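Local coordinates for ceramide very long chain fatty acid hydroxylase SCS7 (Saccharomyces cerevisiae, PDB 4ZR1), which hydroxylates the very long chain fatty acids of ceramides, drawing electrons from cytochrome b5 and probably using a dimetal centre held by histidines, at residues 141-146 / 264-269; 259-264 / 276-281; 87-92 / 184-189; 80-85 / 177-182. All blocks are in the same frame, centred on the assembly; numbering follows the deposited sequence.

Contact 1. Residues 141-146 / 264-269; sequences VWTLIE and GVTSWF. With BOG (octyl beta-D-glucopyranoside), chain F.
The carboxylate of Glu146, on the second transmembrane helix (128-154) of this sterol desaturase family hydroxylase, holds the loop that runs from helix 242-256 to helix 269-273. Its OE1 takes two consecutive backbone N-H groups: Val265 N lies 2.8 Å from Glu146 OE1 and Thr266 N lies 2.9 Å from the same oxygen. The second bond is nearly straight, at 177°, and both donors come from above the carboxylate plane. The other oxygen is met differently: Thr266 OG1 donates to the syn lone pair of Glu146 OE2 at 2.8 Å. With three donors around it inside a buried contact, the carboxylate is probably ionised. The glutamate reaches across because its CG stands anti to the backbone N (chi1 170°) and the chain is extended beyond CG. One turn back on the helix, Trp142 offers its indole: Glu146 CB sits over one ring face, towards the rim, and Trp142 NE1 makes a weak bond to Glu146 OE2. Tyr228 of helix 211-236 touches Glu146, Val265 and Thr266, closing around the same group. Val265 in turn packs with its side chain about 4 Å from those of His150 and His251, which bind different zinc ions, so the gripped loop lies close to the metal centre. Thr143 OG1, also bonded to Phe140 O of its own helix, bonds to Trp270 NE1, a further tie to helix 269-273. On the detergent side, the terminal carbon C8' of the octyl glucoside of chain F rests 3.9 Å from Thr266 CG2 and 4.0 Å from Trp142 CD1.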
# COMPACT_ATOMS: atom_id res chain seq x y z
N VAL A 141 -3.08 -13.32 -12.42
CA VAL A 141 -3.37 -11.98 -12.89
C VAL A 141 -3.37 -11.00 -11.71
O VAL A 141 -2.93 -9.86 -11.86
CB VAL A 141 -4.73 -11.93 -13.63
CG1 VAL A 141 -5.16 -10.49 -13.94
CG2 VAL A 141 -4.66 -12.75 -14.92
N TRP A 142 -3.84 -11.44 -10.53
CA TRP A 142 -3.79 -10.56 -9.37
C TRP A 142 -2.36 -10.05 -9.12
O TRP A 142 -2.16 -8.85 -8.89
CB TRP A 142 -4.30 -11.21 -8.07
CG TRP A 142 -3.77 -10.39 -6.93
CD1 TRP A 142 -2.76 -10.72 -6.08
CD2 TRP A 142 -4.14 -9.04 -6.60
NE1 TRP A 142 -2.50 -9.68 -5.22
CE2 TRP A 142 -3.33 -8.63 -5.52
CE3 TRP A 142 -5.09 -8.14 -7.11
CZ2 TRP A 142 -3.44 -7.37 -4.94
CZ3 TRP A 142 -5.19 -6.88 -6.53
CH2 TRP A 142 -4.38 -6.51 -5.46
N THR A 143 -1.38 -10.95 -9.17
CA THR A 143 -0.01 -10.57 -8.81
C THR A 143 0.54 -9.52 -9.77
O THR A 143 1.43 -8.75 -9.41
CB THR A 143 0.98 -11.76 -8.82
OG1 THR A 143 1.28 -12.14 -10.17
CG2 THR A 143 0.39 -12.92 -8.07
N LEU A 144 0.03 -9.53 -11.00
CA LEU A 144 0.45 -8.57 -12.01
C LEU A 144 -0.20 -7.22 -11.73
O LEU A 144 0.47 -6.18 -11.75
CB LEU A 144 0.11 -9.07 -13.41
CG LEU A 144 0.76 -8.26 -14.54
CD1 LEU A 144 2.29 -8.18 -14.36
CD2 LEU A 144 0.41 -8.85 -15.88
N ILE A 145 -1.50 -7.25 -11.49
CA ILE A 145 -2.25 -6.10 -10.97
C ILE A 145 -1.60 -5.50 -9.72
O ILE A 145 -1.35 -4.29 -9.65
CB ILE A 145 -3.69 -6.50 -10.66
CG1 ILE A 145 -4.43 -6.79 -11.98
CG2 ILE A 145 -4.39 -5.42 -9.86
CD1 ILE A 145 -5.77 -7.47 -11.79
N GLU A 146 -1.32 -6.37 -8.74
CA GLU A 146 -0.58 -5.99 -7.54
C GLU A 146 0.69 -5.21 -7.86
O GLU A 146 0.93 -4.15 -7.29
CB GLU A 146 -0.23 -7.24 -6.72
CG GLU A 146 0.74 -6.97 -5.58
CD GLU A 146 1.32 -8.25 -4.99
OE1 GLU A 146 2.56 -8.29 -4.78
OE2 GLU A 146 0.55 -9.21 -4.72
N GLY A 264 6.72 -5.51 -5.85
CA GLY A 264 6.04 -6.76 -5.53
C GLY A 264 6.04 -7.00 -4.03
O GLY A 264 7.08 -6.82 -3.39
N VAL A 265 4.91 -7.39 -3.45
CA VAL A 265 4.88 -7.58 -2.01
C VAL A 265 4.43 -9.00 -1.64
O VAL A 265 4.78 -9.50 -0.57
CB VAL A 265 3.99 -6.47 -1.27
CG1 VAL A 265 3.61 -5.34 -2.21
CG2 VAL A 265 2.76 -7.05 -0.60
N THR A 266 3.71 -9.68 -2.53
CA THR A 266 3.54 -11.13 -2.32
C THR A 266 4.72 -11.89 -2.90
O THR A 266 4.91 -13.07 -2.58
CB THR A 266 2.26 -11.69 -2.95
OG1 THR A 266 2.25 -11.40 -4.35
CG2 THR A 266 1.04 -11.10 -2.28
N SER A 267 5.49 -11.21 -3.75
CA SER A 267 6.75 -11.73 -4.29
C SER A 267 7.44 -10.66 -5.13
O SER A 267 6.80 -9.68 -5.51
CB SER A 267 6.54 -12.97 -5.17
OG SER A 267 6.13 -12.58 -6.48
N TRP A 268 8.72 -10.87 -5.43
CA TRP A 268 9.45 -9.94 -6.29
C TRP A 268 9.55 -10.47 -7.71
O TRP A 268 10.35 -9.98 -8.51
CB TRP A 268 10.85 -9.68 -5.74
CG TRP A 268 11.61 -10.92 -5.50
CD1 TRP A 268 12.19 -11.72 -6.44
CD2 TRP A 268 11.91 -11.51 -4.22
NE1 TRP A 268 12.82 -12.78 -5.83
CE2 TRP A 268 12.67 -12.67 -4.47
CE3 TRP A 268 11.62 -11.16 -2.90
CZ2 TRP A 268 13.13 -13.49 -3.44
CZ3 TRP A 268 12.08 -11.98 -1.88
CH2 TRP A 268 12.83 -13.13 -2.16
N PHE A 269 8.74 -11.48 -8.01
CA PHE A 269 8.65 -12.07 -9.34
C PHE A 269 8.60 -11.01 -10.44
O PHE A 269 9.50 -10.91 -11.27
CB PHE A 269 7.42 -12.98 -9.40
CG PHE A 269 7.26 -13.69 -10.71
CD1 PHE A 269 7.95 -14.86 -10.96
CD2 PHE A 269 6.40 -13.20 -11.68
CE1 PHE A 269 7.80 -15.52 -12.15
CE2 PHE A 269 6.25 -13.86 -12.88
CZ PHE A 269 6.95 -15.03 -13.11
C1 BOG F . 7.26 -17.58 -2.54
O1 BOG F . 5.93 -17.18 -2.72
C2 BOG F . 7.58 -17.68 -1.06
O2 BOG F . 7.57 -16.41 -0.42
C3 BOG F . 8.95 -18.28 -0.85
O3 BOG F . 9.10 -18.67 0.49
C4 BOG F . 9.19 -19.48 -1.75
O4 BOG F . 10.57 -19.77 -1.75
C5 BOG F . 8.74 -19.21 -3.18
O5 BOG F . 7.39 -18.83 -3.18
C6 BOG F . 8.86 -20.48 -3.99
O6 BOG F . 10.09 -20.52 -4.70
C1' BOG F . 5.51 -17.01 -4.06
C2' BOG F . 4.04 -16.64 -4.03
C3' BOG F . 3.59 -16.03 -5.33
C4' BOG F . 2.08 -16.16 -5.44
C5' BOG F . 1.42 -15.49 -4.24
C6' BOG F . 0.02 -16.04 -4.05
C7' BOG F . -0.85 -15.01 -3.37
C8' BOG F . -0.99 -13.80 -4.26

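Contact 2. Residues 259-264 / 276-281; sequences YQLGFG and TYLGPD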
# COMPACT_ATOMS: atom_id res chain seq x y z
N TYR A 259 11.92 3.39 -2.53
CA TYR A 259 10.54 3.19 -2.98
C TYR A 259 10.41 3.41 -4.48
O TYR A 259 9.30 3.62 -4.99
CB TYR A 259 9.57 4.10 -2.21
CG TYR A 259 9.78 5.60 -2.37
CD1 TYR A 259 10.71 6.28 -1.60
CD2 TYR A 259 9.02 6.33 -3.27
CE1 TYR A 259 10.90 7.65 -1.74
CE2 TYR A 259 9.19 7.70 -3.41
CZ TYR A 259 10.13 8.35 -2.64
OH TYR A 259 10.31 9.71 -2.79
N GLN A 260 11.53 3.39 -5.19
CA GLN A 260 11.51 3.35 -6.65
C GLN A 260 11.66 1.90 -7.12
O GLN A 260 11.62 1.62 -8.33
CB GLN A 260 12.61 4.23 -7.25
CG GLN A 260 12.29 5.71 -7.26
CD GLN A 260 12.45 6.36 -5.90
OE1 GLN A 260 13.47 6.18 -5.23
NE2 GLN A 260 11.44 7.10 -5.49
N LEU A 261 11.83 1.00 -6.16
CA LEU A 261 11.97 -0.42 -6.42
C LEU A 261 11.14 -1.25 -5.43
O LEU A 261 10.55 -0.69 -4.49
CB LEU A 261 13.44 -0.83 -6.33
CG LEU A 261 14.43 -0.10 -7.22
CD1 LEU A 261 15.83 -0.46 -6.81
CD2 LEU A 261 14.19 -0.44 -8.69
N GLY A 262 11.11 -2.56 -5.63
CA GLY A 262 10.47 -3.48 -4.70
C GLY A 262 8.95 -3.37 -4.66
O GLY A 262 8.35 -3.40 -3.58
N PHE A 263 8.34 -3.26 -5.83
CA PHE A 263 6.89 -3.07 -5.92
C PHE A 263 6.09 -4.35 -5.66
O PHE A 263 4.92 -4.28 -5.29
CB PHE A 263 6.52 -2.48 -7.28
CG PHE A 263 7.19 -1.18 -7.56
CD1 PHE A 263 6.86 -0.04 -6.83
CD2 PHE A 263 8.15 -1.07 -8.55
CE1 PHE A 263 7.48 1.17 -7.09
CE2 PHE A 263 8.78 0.14 -8.80
CZ PHE A 263 8.44 1.27 -8.07
N GLY A 264 6.72 -5.51 -5.85
CA GLY A 264 6.04 -6.76 -5.53
C GLY A 264 6.04 -7.00 -4.03
O GLY A 264 7.08 -6.82 -3.39
N THR A 276 12.77 -4.04 -11.71
CA THR A 276 12.65 -3.13 -10.59
C THR A 276 13.01 -3.84 -9.29
O THR A 276 12.67 -3.37 -8.21
CB THR A 276 11.22 -2.54 -10.47
OG1 THR A 276 10.26 -3.61 -10.42
CG2 THR A 276 10.90 -1.61 -11.63
N TYR A 277 13.69 -4.98 -9.41
CA TYR A 277 14.11 -5.75 -8.24
C TYR A 277 14.88 -4.86 -7.25
O TYR A 277 15.53 -3.89 -7.65
CB TYR A 277 14.98 -6.95 -8.66
CG TYR A 277 15.36 -7.85 -7.50
CD1 TYR A 277 14.40 -8.64 -6.87
CD2 TYR A 277 16.67 -7.92 -7.05
CE1 TYR A 277 14.74 -9.47 -5.81
CE2 TYR A 277 17.02 -8.75 -5.98
CZ TYR A 277 16.05 -9.52 -5.38
OH TYR A 277 16.37 -10.35 -4.33
N LEU A 278 14.78 -5.18 -5.97
CA LEU A 278 15.45 -4.41 -4.94
C LEU A 278 16.63 -5.20 -4.38
O LEU A 278 16.54 -5.81 -3.31
CB LEU A 278 14.46 -4.04 -3.83
CG LEU A 278 14.86 -2.97 -2.81
CD1 LEU A 278 15.38 -1.74 -3.52
CD2 LEU A 278 13.67 -2.62 -1.93
N GLY A 279 17.74 -5.19 -5.12
CA GLY A 279 18.92 -5.96 -4.75
C GLY A 279 19.70 -5.35 -3.60
O GLY A 279 19.32 -4.30 -3.09
N PRO A 280 20.79 -6.01 -3.18
CA PRO A 280 21.49 -5.56 -1.96
C PRO A 280 22.41 -4.33 -2.08
O PRO A 280 22.89 -3.90 -1.03
CB PRO A 280 22.28 -6.82 -1.55
CG PRO A 280 22.46 -7.60 -2.82
CD PRO A 280 21.24 -7.34 -3.64
N ASP A 281 22.64 -3.80 -3.28
CA ASP A 281 23.38 -2.55 -3.55
C ASP A 281 22.50 -1.54 -4.31
O ASP A 281 22.98 -0.68 -5.05
CB ASP A 281 24.69 -2.84 -4.32
CG ASP A 281 24.47 -3.11 -5.82
OD1 ASP A 281 23.36 -2.90 -6.37
OD2 ASP A 281 25.44 -3.56 -6.47
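Leu261 opens the contact by laying its side chain over the backbone of 276-278. Its CG is anti to the carbonyl carbon (chi1 -56°), which, with chi2 at 170°, places CD2 against the Thr276 carbonyl and CD1 3.5 Å from Tyr277 O. Leu278 crosses it obliquely, its CD1 3.5 Å from Leu261 CB and 3.6 Å from Leu261 CD1. An alanine here would lose CG and both methyls, probably uncovering the Thr276 and Tyr277 carbonyls and leaving Leu278 CD1 only CB to pack on. The carbonyl of Leu261 faces elsewhere, accepting from ND1 of His254, a zinc ligand. At Gly262 the backbone turns with positive phi (69°) and its N-H reaches Thr276 O at 3.1 Å between Gly262 N and that oxygen, nearly along the C=O axis. Phe263 follows and meets Thr276 at about a right angle: Thr276 CG2 lies in the ring plane, 3.9 Å from Phe263 CE2. The Thr276 hydroxyl has stronger partners in Asp271 OD1 and Tyr147 OH, and Asp271 also receives the N-H groups of Phe263 and Gly264. Thus the short helix 269-273 is bracketed by two loops joined through one backbone bond and an apolar patch. Phe263 O accepts from ND1 of His150, another zinc ligand, so this loop probably helps to set the rotation of two metal-binding imidazoles, and its carbonyls would be expected to make them somewhat more electron-rich donors.

Contact 3. Residues 87-92 / 184-189; sequences GSAPLF and KYRLVM. With BOG (octyl beta-D-glucopyranoside), chain E.
A buried arginine-to-carbonyl contact joins two loops here, one between helices 71-78 and 106-125, the other leading from helix 164-179 into transmembrane helix 191-208. The guanidinium of Arg186 grips one carbonyl end-on: NH1 lies 2.6 Å and NH2 2.9 Å from Ala89 O. That oxygen sits exactly in the guanidinium plane, and the NH1 bond uses a lone pair in the carbonyl plane, while NH2 comes nearly along the C=O axis. The flat group is also held between two side chains. Leu91, reaching tip to tip, puts its CG over one face, 3.5 Å from Arg186 NH2; over the opposite face Ser88 CB lies 3.5 Å from Arg186 NH1. A bend at chi2 (72°) carries the arginine chain out to this slot. In the hydroxylase fold the loop of Arg186 lies beside the histidine cluster, Leu187 packing on His177 and His232. Three further acceptors surround the guanidinium: Asp183 and Glu97 form salt bridges with NH1 and NH2, and Thr100 O takes NE, so the charge is probably well compensated. A methionine in place of Arg186 would lose both bonds to Ala89 and these salt bridges, and would probably leave the two loops less firmly joined. Ser88 OG bonds to Asp183 and stands at the edge of the Tyr185 ring, 3.7 Å from CD2. Beyond the guanidinium, the backbone of 184-189 receives the octyl glucoside of chain E: its O2 donates to Arg186 O at 2.9 Å and its O3 to Leu187 O at 2.8 Å.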
# COMPACT_ATOMS: atom_id res chain seq x y z
N GLY A 87 -1.05 4.83 19.01
CA GLY A 87 -2.35 5.12 18.42
C GLY A 87 -2.30 5.39 16.93
O GLY A 87 -1.29 5.14 16.27
N SER A 88 -3.40 5.92 16.40
CA SER A 88 -3.49 6.25 14.97
C SER A 88 -3.72 7.74 14.77
O SER A 88 -4.65 8.30 15.32
CB SER A 88 -4.62 5.46 14.30
OG SER A 88 -4.36 4.07 14.31
N ALA A 89 -2.87 8.36 13.95
CA ALA A 89 -2.99 9.79 13.64
C ALA A 89 -4.35 10.15 13.06
O ALA A 89 -4.94 9.38 12.31
CB ALA A 89 -1.89 10.22 12.67
N PRO A 90 -4.87 11.33 13.41
CA PRO A 90 -6.18 11.73 12.90
C PRO A 90 -6.11 12.17 11.43
O PRO A 90 -5.22 12.94 11.06
CB PRO A 90 -6.56 12.90 13.81
CG PRO A 90 -5.23 13.50 14.20
CD PRO A 90 -4.29 12.34 14.32
N LEU A 91 -7.04 11.70 10.61
CA LEU A 91 -7.11 12.16 9.23
C LEU A 91 -8.17 13.25 9.09
O LEU A 91 -7.96 14.24 8.39
CB LEU A 91 -7.41 11.00 8.26
CG LEU A 91 -6.34 9.89 8.17
CD1 LEU A 91 -6.54 9.01 6.95
CD2 LEU A 91 -4.96 10.47 8.18
N PHE A 92 -9.30 13.06 9.77
CA PHE A 92 -10.39 14.03 9.78
C PHE A 92 -10.52 14.70 11.14
O PHE A 92 -10.75 15.90 11.24
CB PHE A 92 -11.73 13.38 9.43
CG PHE A 92 -11.87 12.97 8.01
CD1 PHE A 92 -12.19 13.90 7.03
CD2 PHE A 92 -11.72 11.64 7.64
CE1 PHE A 92 -12.34 13.51 5.71
CE2 PHE A 92 -11.87 11.24 6.32
CZ PHE A 92 -12.18 12.18 5.36
N LYS A 184 -1.18 0.39 12.44
CA LYS A 184 -1.83 -0.90 12.20
C LYS A 184 -3.26 -0.78 11.65
O LYS A 184 -3.82 -1.76 11.16
CB LYS A 184 -1.82 -1.74 13.48
CG LYS A 184 -2.61 -1.16 14.64
CD LYS A 184 -2.44 -2.00 15.91
CE LYS A 184 -3.15 -1.37 17.10
NZ LYS A 184 -2.99 -2.15 18.36
N TYR A 185 -3.84 0.41 11.68
CA TYR A 185 -5.19 0.56 11.14
C TYR A 185 -5.24 1.33 9.83
O TYR A 185 -6.31 1.60 9.32
CB TYR A 185 -6.11 1.22 12.15
CG TYR A 185 -6.39 0.37 13.37
CD1 TYR A 185 -7.36 -0.62 13.35
CD2 TYR A 185 -5.70 0.58 14.55
CE1 TYR A 185 -7.62 -1.39 14.47
CE2 TYR A 185 -5.96 -0.18 15.67
CZ TYR A 185 -6.92 -1.16 15.63
OH TYR A 185 -7.15 -1.90 16.76
N ARG A 186 -4.08 1.66 9.27
CA ARG A 186 -4.03 2.34 7.99
C ARG A 186 -3.13 1.62 7.01
O ARG A 186 -2.43 2.25 6.21
CB ARG A 186 -3.55 3.79 8.15
CG ARG A 186 -4.66 4.79 8.40
CD ARG A 186 -5.22 4.64 9.80
NE ARG A 186 -6.19 5.69 10.08
CZ ARG A 186 -5.91 6.82 10.73
NH1 ARG A 186 -4.68 7.05 11.19
NH2 ARG A 186 -6.87 7.71 10.92
N LEU A 187 -3.13 0.30 7.06
CA LEU A 187 -2.32 -0.50 6.16
C LEU A 187 -3.21 -1.16 5.11
O LEU A 187 -3.09 -0.87 3.92
CB LEU A 187 -1.50 -1.53 6.94
CG LEU A 187 -0.42 -2.33 6.21
CD1 LEU A 187 0.61 -2.90 7.18
CD2 LEU A 187 -1.05 -3.47 5.42
N VAL A 188 -4.10 -2.05 5.54
CA VAL A 188 -4.94 -2.72 4.57
C VAL A 188 -5.95 -1.73 4.01
O VAL A 188 -6.16 -0.66 4.56
CB VAL A 188 -5.67 -3.93 5.15
CG1 VAL A 188 -4.67 -4.88 5.84
CG2 VAL A 188 -6.78 -3.50 6.08
N MET A 189 -6.55 -2.11 2.90
CA MET A 189 -7.45 -1.22 2.18
C MET A 189 -8.80 -1.23 2.83
O MET A 189 -9.33 -2.28 3.16
CB MET A 189 -7.58 -1.63 0.72
CG MET A 189 -6.26 -1.75 -0.00
SD MET A 189 -6.57 -2.09 -1.74
CE MET A 189 -7.91 -0.95 -2.00
C1 BOG E . -5.15 3.28 2.52
O1 BOG E . -5.98 3.67 3.60
C2 BOG E . -3.94 2.58 3.08
O2 BOG E . -3.17 3.55 3.77
C3 BOG E . -3.07 2.04 1.97
O3 BOG E . -2.05 1.20 2.43
C4 BOG E . -3.89 1.31 0.94
O4 BOG E . -3.05 1.07 -0.16
C5 BOG E . -5.04 2.18 0.51
O5 BOG E . -5.86 2.43 1.64
C6 BOG E . -5.78 1.44 -0.60
O6 BOG E . -7.15 1.77 -0.64
C1' BOG E . -6.46 5.00 3.52
C2' BOG E . -7.32 5.34 4.72
C3' BOG E . -8.29 6.43 4.32
C4' BOG E . -9.74 6.01 4.54
C5' BOG E . -10.63 6.60 3.46
C6' BOG E . -12.07 6.55 3.91
C7' BOG E . -12.98 6.97 2.77
C8' BOG E . -12.96 8.47 2.65

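Contact 4. Residues 80-85 / 177-182; sequences RPRHYG and HHYLPM. With ZN (zinc ion), chain C; ZN (zinc ion), chain D; BOG (octyl beta-D-glucopyranoside), chain E.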
# COMPACT_ATOMS: atom_id res chain seq x y z
N ARG A 80 8.98 9.89 3.48
CA ARG A 80 9.92 9.82 4.58
C ARG A 80 9.12 9.56 5.85
O ARG A 80 8.38 10.43 6.30
CB ARG A 80 10.76 11.09 4.66
CG ARG A 80 11.57 11.31 3.39
CD ARG A 80 12.40 12.57 3.43
NE ARG A 80 13.36 12.55 4.52
CZ ARG A 80 14.27 13.48 4.73
NH1 ARG A 80 15.11 13.39 5.75
NH2 ARG A 80 14.35 14.52 3.90
N PRO A 81 9.23 8.34 6.39
CA PRO A 81 8.26 7.85 7.38
C PRO A 81 8.31 8.52 8.75
O PRO A 81 9.37 8.94 9.21
CB PRO A 81 8.61 6.35 7.50
CG PRO A 81 10.04 6.26 7.05
CD PRO A 81 10.19 7.29 5.99
N ARG A 82 7.15 8.61 9.38
CA ARG A 82 7.07 9.02 10.77
C ARG A 82 6.32 7.93 11.53
O ARG A 82 5.92 6.93 10.94
CB ARG A 82 6.36 10.37 10.91
CG ARG A 82 6.35 11.22 9.65
CD ARG A 82 7.68 11.92 9.39
NE ARG A 82 7.67 12.61 8.10
CZ ARG A 82 8.17 13.82 7.90
NH1 ARG A 82 8.12 14.38 6.70
NH2 ARG A 82 8.72 14.47 8.91
N HIS A 83 6.14 8.13 12.83
CA HIS A 83 5.35 7.21 13.64
C HIS A 83 4.54 7.99 14.66
O HIS A 83 5.09 8.78 15.43
CB HIS A 83 6.26 6.18 14.33
CG HIS A 83 5.52 5.07 15.00
ND1 HIS A 83 4.73 4.17 14.31
CD2 HIS A 83 5.43 4.71 16.31
CE1 HIS A 83 4.19 3.32 15.16
NE2 HIS A 83 4.60 3.62 16.37
N TYR A 84 3.23 7.77 14.68
CA TYR A 84 2.34 8.47 15.61
C TYR A 84 2.45 7.95 17.04
O TYR A 84 2.08 8.63 17.99
CB TYR A 84 0.89 8.37 15.15
CG TYR A 84 -0.05 9.29 15.87
CD1 TYR A 84 -0.05 10.66 15.62
CD2 TYR A 84 -0.97 8.80 16.79
CE1 TYR A 84 -0.91 11.52 16.28
CE2 TYR A 84 -1.84 9.65 17.45
CZ TYR A 84 -1.81 11.01 17.19
OH TYR A 84 -2.66 11.86 17.85
N GLY A 85 2.97 6.73 17.19
CA GLY A 85 3.01 6.08 18.48
C GLY A 85 2.03 4.93 18.52
O GLY A 85 1.72 4.33 17.50
N HIS A 177 0.36 5.36 3.95
CA HIS A 177 0.99 4.15 4.43
C HIS A 177 2.52 4.31 4.46
O HIS A 177 3.19 3.81 5.37
CB HIS A 177 0.56 2.96 3.56
CG HIS A 177 1.27 1.69 3.91
ND1 HIS A 177 1.20 1.13 5.16
CD2 HIS A 177 2.10 0.91 3.18
CE1 HIS A 177 1.94 0.04 5.19
NE2 HIS A 177 2.50 -0.12 4.00
N HIS A 178 3.07 5.02 3.49
CA HIS A 178 4.50 5.33 3.50
C HIS A 178 4.82 6.37 4.56
O HIS A 178 5.87 6.33 5.20
CB HIS A 178 4.96 5.82 2.13
CG HIS A 178 5.39 4.73 1.21
ND1 HIS A 178 6.71 4.46 0.93
CD2 HIS A 178 4.67 3.81 0.52
CE1 HIS A 178 6.79 3.44 0.10
NE2 HIS A 178 5.57 3.02 -0.16
N TYR A 179 3.90 7.30 4.75
CA TYR A 179 4.05 8.30 5.78
C TYR A 179 4.00 7.63 7.15
O TYR A 179 4.81 7.95 8.03
CB TYR A 179 2.97 9.37 5.63
CG TYR A 179 3.16 10.60 6.49
CD1 TYR A 179 4.30 11.40 6.36
CD2 TYR A 179 2.18 10.99 7.39
CE1 TYR A 179 4.46 12.53 7.14
CE2 TYR A 179 2.34 12.12 8.18
CZ TYR A 179 3.48 12.89 8.05
OH TYR A 179 3.63 14.01 8.84
N LEU A 180 3.08 6.67 7.33
CA LEU A 180 2.96 5.98 8.62
C LEU A 180 2.87 4.45 8.54
O LEU A 180 1.82 3.87 8.85
CB LEU A 180 1.76 6.52 9.39
CG LEU A 180 1.82 8.01 9.76
CD1 LEU A 180 0.57 8.72 9.29
CD2 LEU A 180 2.00 8.17 11.26
N PRO A 181 3.99 3.80 8.20
CA PRO A 181 4.16 2.35 7.98
C PRO A 181 3.61 1.47 9.10
O PRO A 181 2.98 0.44 8.84
CB PRO A 181 5.68 2.20 7.89
CG PRO A 181 6.20 3.54 7.56
CD PRO A 181 5.28 4.50 8.21
N MET A 182 3.85 1.87 10.35
CA MET A 182 3.45 1.07 11.50
C MET A 182 2.11 1.47 12.10
O MET A 182 1.81 1.09 13.22
CB MET A 182 4.52 1.13 12.58
CG MET A 182 5.75 0.34 12.23
SD MET A 182 5.30 -1.37 11.89
CE MET A 182 6.28 -1.64 10.41
ZN ZN C . 4.05 -1.62 3.33
ZN ZN D . 4.87 1.64 -1.88
C1 BOG E . -5.15 3.28 2.52
O1 BOG E . -5.98 3.67 3.60
C2 BOG E . -3.94 2.58 3.08
O2 BOG E . -3.17 3.55 3.77
C3 BOG E . -3.07 2.04 1.97
O3 BOG E . -2.05 1.20 2.43
C4 BOG E . -3.89 1.31 0.94
O4 BOG E . -3.05 1.07 -0.16
C5 BOG E . -5.04 2.18 0.51
O5 BOG E . -5.86 2.43 1.64
C6 BOG E . -5.78 1.44 -0.60
O6 BOG E . -7.15 1.77 -0.64
C1' BOG E . -6.46 5.00 3.52
C2' BOG E . -7.32 5.34 4.72
C3' BOG E . -8.29 6.43 4.32
C4' BOG E . -9.74 6.01 4.54
C5' BOG E . -10.63 6.60 3.46
C6' BOG E . -12.07 6.55 3.91
C7' BOG E . -12.98 6.97 2.77
C8' BOG E . -12.96 8.47 2.65
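The tight part of this contact lies where the chain at Pro81 and Arg82 crosses the C-terminal end of helix 164-179. Arg82 N donates to Tyr179 O at 2.8 Å, an almost perfectly straight bond (179°) running nearly along the C=O axis. Just before it, Pro81 CA makes weaker C-H...O contacts with the carbonyls of His178 and Tyr179, and Pro81 CB packs 3.7 Å from Pro181 CG. The Arg82 side chain bends at chi2 (-77°) and crosses the Tyr179 ring obliquely, with both CG and NE 3.4 Å from Tyr179 CE1. The guanidinium plane is turned 63° from the ring, and the charged end continues to a salt bridge with Asp47. His83 packs as closely, its CE1 3.4 Å from Met182 CB. The helix end held in this way carries the HxxHH histidine box of the family, His174, His177 and His178. His177 NE2 binds the zinc of chain C at 2.3 Å, together with His232, His236, His251 and His255; His178 NE2 binds the zinc of chain D at 2.3 Å, with His150, His155, His174 and His254. The metal-binding rings point away from the 80-85 chain, so this crossing touches the helix backbone behind them. Towards Gly85 the fit slackens, and Tyr84, Gly85 and Met182 are partly exposed. The end of the methionine leads off, bent at chi2 and chi3. Tyr84 meets Leu180 CD2 with its backbone N at 3.7 Å and its CB at 4.1 Å, while its ring turns away from 177-182 towards Ala89.

Contacts 1 and 2 share Gly264, with centres 13 Å apart, and meet where Trp268 packs on Tyr277. Contacts 3 and 4, centres 10 Å apart, both join the chain after helix 71-78 to the end of helix 164-179 or just beyond, and both touch the octyl glucoside of chain E. Centres of contacts from different groups lie 20 to 25 Å apart, yet contacts 2 and 4 touch through Tyr259 and His178. Contacts 3 and 4 close before contact 2 opens; contact 1 interleaves with all three, its helix 128-154 directly preceding helix 164-179. Contact 4 supplies two zinc ligands, and contacts 1 and 2 pack beside others, so both groups border the metal centre.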